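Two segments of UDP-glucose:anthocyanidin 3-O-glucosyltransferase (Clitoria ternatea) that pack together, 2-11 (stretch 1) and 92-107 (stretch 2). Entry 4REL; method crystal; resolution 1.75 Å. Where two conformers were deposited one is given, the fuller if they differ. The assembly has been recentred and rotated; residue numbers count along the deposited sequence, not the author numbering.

Stretch 1, residues 2-11: KNKQHVAIFP
Stretch 2 (92-107) NLRKGIELAVAETKQS

Residues 6-10 form a β-strand, with phi from -148° to -100° and psi from 99° to 138°. Residues 92-104 are the final part of a helix that begins earlier in the chain, held by i to i+4 bonds such as Ile 97 N to Leu 93 O (3.1 Å) and Thr 104 N to Ala 100 O (3.0 Å). The two axes approach to 9.7 Å, and their N-to-C directions differ by 146°, so the strand runs roughly antiparallel to the helix. Three distances fix the register: Lys 4 CA to Gln 106 CA, 6.1 Å; Ala 8 CA to Ile 97 CA, 7.1 Å; Phe 10 CA to Leu 93 CA, 8.0 Å. Lys 105 leaves helical geometry with phi/psi 60°/26°, and Gln 106 follows extended at -128°/131°.

Strand alternation directs the CA-to-CB bonds of His 6, Ala 8 and Phe 10 toward the helix, while that of Val 7 points away. Phe 10 (m, chi2 -83°) places CE1 3.7 Å from Leu 93 CB and CZ 3.6 Å from Ile 97 CD1, which lies at the ring edge. Ile 97 starts sideways, but its m,m rotamer brings CD1 to 3.7 Å from Ala 8 CB as well.

His 6 (t, chi2 -165°) reaches the end of the helix. Its ND1 donates to Gln 106 O at 2.9 Å with an N-H...O angle of 147°, so the proton on ND1 is assigned. Thr 104 (p) sets CG2 over one face of the His 6 imidazole, 4.3 Å from the ring centroid and 25° off its normal. Thr 104 OG1 donates to Ala 100 O (2.7 Å) and accepts from Gln 106 N (3.2 Å), tying the turn to the last helical residues.

Beyond the strand, Gln 106 (m,t) brings NE2 within 3.1 Å of Asn 3 O, but the poor angle excludes a hydrogen bond. Water 2 bridges the backbones, donating to Lys 4 O (2.5 Å) and Ser 107 O (2.8 Å).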

# COMPACT_ATOMS: atom_id res chain seq x y z
N LYS A 2 20.53 32.86 -0.34
CA LYS A 2 19.13 32.46 -0.24
C LYS A 2 18.97 30.97 -0.54
O LYS A 2 19.49 30.47 -1.53
CB LYS A 2 18.27 33.29 -1.20
CG LYS A 2 17.08 33.95 -0.52
CD LYS A 2 16.63 33.15 0.70
CE LYS A 2 15.19 33.44 1.06
NZ LYS A 2 14.28 33.11 -0.06
N ASN A 3 18.28 30.25 0.34
CA ASN A 3 17.98 28.85 0.06
C ASN A 3 17.02 28.78 -1.12
O ASN A 3 15.96 29.41 -1.11
CB ASN A 3 17.38 28.12 1.27
CG ASN A 3 17.17 26.62 1.01
OD1 ASN A 3 16.38 26.24 0.16
ND2 ASN A 3 17.87 25.78 1.76
N LYS A 4 17.41 28.04 -2.15
CA LYS A 4 16.59 27.94 -3.34
C LYS A 4 16.19 26.49 -3.60
O LYS A 4 15.78 26.17 -4.71
CB LYS A 4 17.32 28.51 -4.56
CG LYS A 4 17.74 29.97 -4.41
CD LYS A 4 18.20 30.57 -5.73
CE LYS A 4 18.46 32.08 -5.61
NZ LYS A 4 19.08 32.66 -6.85
N GLN A 5 16.34 25.63 -2.59
CA GLN A 5 15.96 24.22 -2.74
C GLN A 5 14.44 24.10 -2.89
O GLN A 5 13.67 24.66 -2.09
CB GLN A 5 16.44 23.37 -1.56
CG GLN A 5 17.96 23.36 -1.36
CD GLN A 5 18.72 23.19 -2.66
OE1 GLN A 5 19.15 24.17 -3.27
NE2 GLN A 5 18.89 21.95 -3.10
N HIS A 6 14.01 23.37 -3.91
CA HIS A 6 12.59 23.32 -4.24
C HIS A 6 12.25 21.96 -4.82
O HIS A 6 12.61 21.64 -5.95
CB HIS A 6 12.24 24.44 -5.23
CG HIS A 6 10.80 24.44 -5.67
ND1 HIS A 6 10.37 25.16 -6.77
CD2 HIS A 6 9.71 23.85 -5.14
CE1 HIS A 6 9.06 24.98 -6.91
NE2 HIS A 6 8.64 24.19 -5.95
N VAL A 7 11.52 21.17 -4.04
CA VAL A 7 11.17 19.81 -4.42
C VAL A 7 9.74 19.80 -4.96
O VAL A 7 8.82 20.30 -4.31
CB VAL A 7 11.27 18.87 -3.21
CG1 VAL A 7 10.96 17.44 -3.60
CG2 VAL A 7 12.66 18.96 -2.60
N ALA A 8 9.56 19.25 -6.16
CA ALA A 8 8.22 19.07 -6.69
C ALA A 8 7.86 17.62 -6.47
O ALA A 8 8.69 16.74 -6.67
CB ALA A 8 8.18 19.40 -8.17
N ILE A 9 6.61 17.38 -6.05
CA ILE A 9 6.17 16.04 -5.70
C ILE A 9 4.94 15.66 -6.51
O ILE A 9 3.96 16.42 -6.55
CB ILE A 9 5.85 15.94 -4.20
CG1 ILE A 9 7.10 16.27 -3.36
CG2 ILE A 9 5.36 14.53 -3.85
CD1 ILE A 9 7.06 17.66 -2.75
N PHE A 10 5.01 14.50 -7.16
CA PHE A 10 3.88 13.97 -7.94
C PHE A 10 3.38 12.66 -7.37
O PHE A 10 3.95 11.61 -7.64
CB PHE A 10 4.29 13.72 -9.41
CG PHE A 10 4.73 14.97 -10.14
CD1 PHE A 10 3.79 15.83 -10.71
CD2 PHE A 10 6.08 15.27 -10.28
CE1 PHE A 10 4.19 16.98 -11.39
CE2 PHE A 10 6.49 16.41 -10.97
CZ PHE A 10 5.54 17.27 -11.53
N PRO A 11 2.28 12.70 -6.58
CA PRO A 11 1.66 11.43 -6.21
C PRO A 11 1.03 10.76 -7.41
O PRO A 11 0.71 11.43 -8.39
CB PRO A 11 0.54 11.86 -5.26
CG PRO A 11 0.19 13.26 -5.73
CD PRO A 11 1.53 13.86 -6.07
N ASN A 92 0.97 17.79 -18.79
CA ASN A 92 0.10 18.08 -17.66
C ASN A 92 0.92 18.23 -16.38
O ASN A 92 0.66 19.11 -15.56
CB ASN A 92 -0.94 16.96 -17.51
CG ASN A 92 -1.97 17.25 -16.43
OD1 ASN A 92 -2.41 18.39 -16.25
ND2 ASN A 92 -2.38 16.21 -15.73
N LEU A 93 1.92 17.37 -16.22
CA LEU A 93 2.79 17.49 -15.05
C LEU A 93 3.56 18.80 -15.07
O LEU A 93 3.77 19.42 -14.01
CB LEU A 93 3.78 16.31 -14.99
CG LEU A 93 3.16 14.92 -15.03
CD1 LEU A 93 4.29 13.89 -14.91
CD2 LEU A 93 2.17 14.75 -13.89
N ARG A 94 3.97 19.24 -16.25
CA ARG A 94 4.72 20.50 -16.37
C ARG A 94 3.85 21.71 -16.08
O ARG A 94 4.35 22.78 -15.77
CB ARG A 94 5.38 20.62 -17.75
CG ARG A 94 6.45 19.57 -18.01
CD ARG A 94 7.07 19.70 -19.40
NE ARG A 94 8.13 18.72 -19.62
CZ ARG A 94 8.07 17.72 -20.50
NH1 ARG A 94 7.00 17.58 -21.29
NH2 ARG A 94 9.09 16.88 -20.60
N LYS A 95 2.54 21.55 -16.20
CA LYS A 95 1.66 22.65 -15.80
C LYS A 95 1.76 22.80 -14.28
O LYS A 95 1.78 23.90 -13.75
CB LYS A 95 0.21 22.40 -16.25
CG LYS A 95 -0.65 23.65 -16.31
CD LYS A 95 -1.33 23.96 -14.98
CE LYS A 95 -2.38 22.92 -14.63
NZ LYS A 95 -3.38 23.43 -13.65
N GLY A 96 1.85 21.67 -13.57
CA GLY A 96 2.09 21.70 -12.14
C GLY A 96 3.41 22.36 -11.79
O GLY A 96 3.48 23.14 -10.83
N ILE A 97 4.46 22.04 -12.54
CA ILE A 97 5.77 22.65 -12.30
C ILE A 97 5.65 24.16 -12.45
O ILE A 97 6.18 24.94 -11.63
CB ILE A 97 6.84 22.11 -13.27
CG1 ILE A 97 7.04 20.59 -13.09
CG2 ILE A 97 8.16 22.91 -13.12
CD1 ILE A 97 7.69 20.19 -11.78
N GLU A 98 4.95 24.59 -13.50
CA GLU A 98 4.79 26.02 -13.78
C GLU A 98 4.14 26.73 -12.59
O GLU A 98 4.66 27.73 -12.11
CB GLU A 98 3.97 26.26 -15.05
CG GLU A 98 3.64 27.72 -15.27
CD GLU A 98 2.42 27.93 -16.16
OE1 GLU A 98 2.12 27.07 -17.03
OE2 GLU A 98 1.76 28.96 -15.97
N LEU A 99 3.02 26.20 -12.11
CA LEU A 99 2.34 26.78 -10.95
C LEU A 99 3.26 26.87 -9.73
O LEU A 99 3.27 27.86 -9.00
CB LEU A 99 1.09 25.96 -10.61
CG LEU A 99 0.03 25.95 -11.69
CD1 LEU A 99 -1.09 25.00 -11.30
CD2 LEU A 99 -0.51 27.35 -11.93
N ALA A 100 4.05 25.81 -9.50
CA ALA A 100 4.96 25.76 -8.35
C ALA A 100 6.09 26.79 -8.48
O ALA A 100 6.45 27.48 -7.52
CB ALA A 100 5.52 24.36 -8.19
N VAL A 101 6.63 26.90 -9.68
CA VAL A 101 7.71 27.84 -9.93
C VAL A 101 7.17 29.27 -9.80
O VAL A 101 7.83 30.14 -9.23
CB VAL A 101 8.35 27.58 -11.31
CG1 VAL A 101 9.27 28.72 -11.70
CG2 VAL A 101 9.11 26.24 -11.29
N ALA A 102 5.96 29.51 -10.31
CA ALA A 102 5.39 30.86 -10.25
C ALA A 102 5.13 31.30 -8.80
O ALA A 102 5.38 32.45 -8.45
CB ALA A 102 4.11 30.95 -11.08
N GLU A 103 4.66 30.38 -7.96
CA GLU A 103 4.32 30.72 -6.58
C GLU A 103 5.57 30.90 -5.72
O GLU A 103 5.68 31.85 -4.94
CB GLU A 103 3.39 29.66 -5.97
CG GLU A 103 3.12 29.84 -4.47
CD GLU A 103 2.36 31.11 -4.14
OE1 GLU A 103 1.77 31.71 -5.06
OE2 GLU A 103 2.35 31.52 -2.96
N THR A 104 6.52 29.98 -5.87
CA THR A 104 7.72 29.99 -5.04
C THR A 104 8.80 30.94 -5.55
O THR A 104 9.70 31.33 -4.81
CB THR A 104 8.35 28.59 -4.93
OG1 THR A 104 8.76 28.15 -6.23
CG2 THR A 104 7.36 27.60 -4.33
N LYS A 105 8.70 31.29 -6.83
CA LYS A 105 9.74 32.04 -7.55
C LYS A 105 11.08 31.30 -7.59
O LYS A 105 12.15 31.91 -7.72
CB LYS A 105 9.91 33.46 -6.99
CG LYS A 105 8.60 34.24 -6.95
CD LYS A 105 8.82 35.69 -6.50
CE LYS A 105 7.53 36.51 -6.60
NZ LYS A 105 6.97 36.58 -7.99
N GLN A 106 11.01 29.97 -7.48
CA GLN A 106 12.20 29.12 -7.43
C GLN A 106 12.09 28.02 -8.47
O GLN A 106 11.07 27.34 -8.54
CB GLN A 106 12.33 28.46 -6.05
CG GLN A 106 12.47 29.43 -4.87
CD GLN A 106 12.41 28.70 -3.53
OE1 GLN A 106 11.60 27.80 -3.34
NE2 GLN A 106 13.29 29.08 -2.61
N SER A 107 13.14 27.84 -9.26
CA SER A 107 13.18 26.70 -10.17
C SER A 107 13.19 25.43 -9.31
O SER A 107 13.70 25.42 -8.19
CB SER A 107 14.44 26.77 -11.04
OG SER A 107 15.61 26.74 -10.25
O HOH W 1 13.72 27.09 -0.59
O HOH W 2 15.79 26.90 -7.15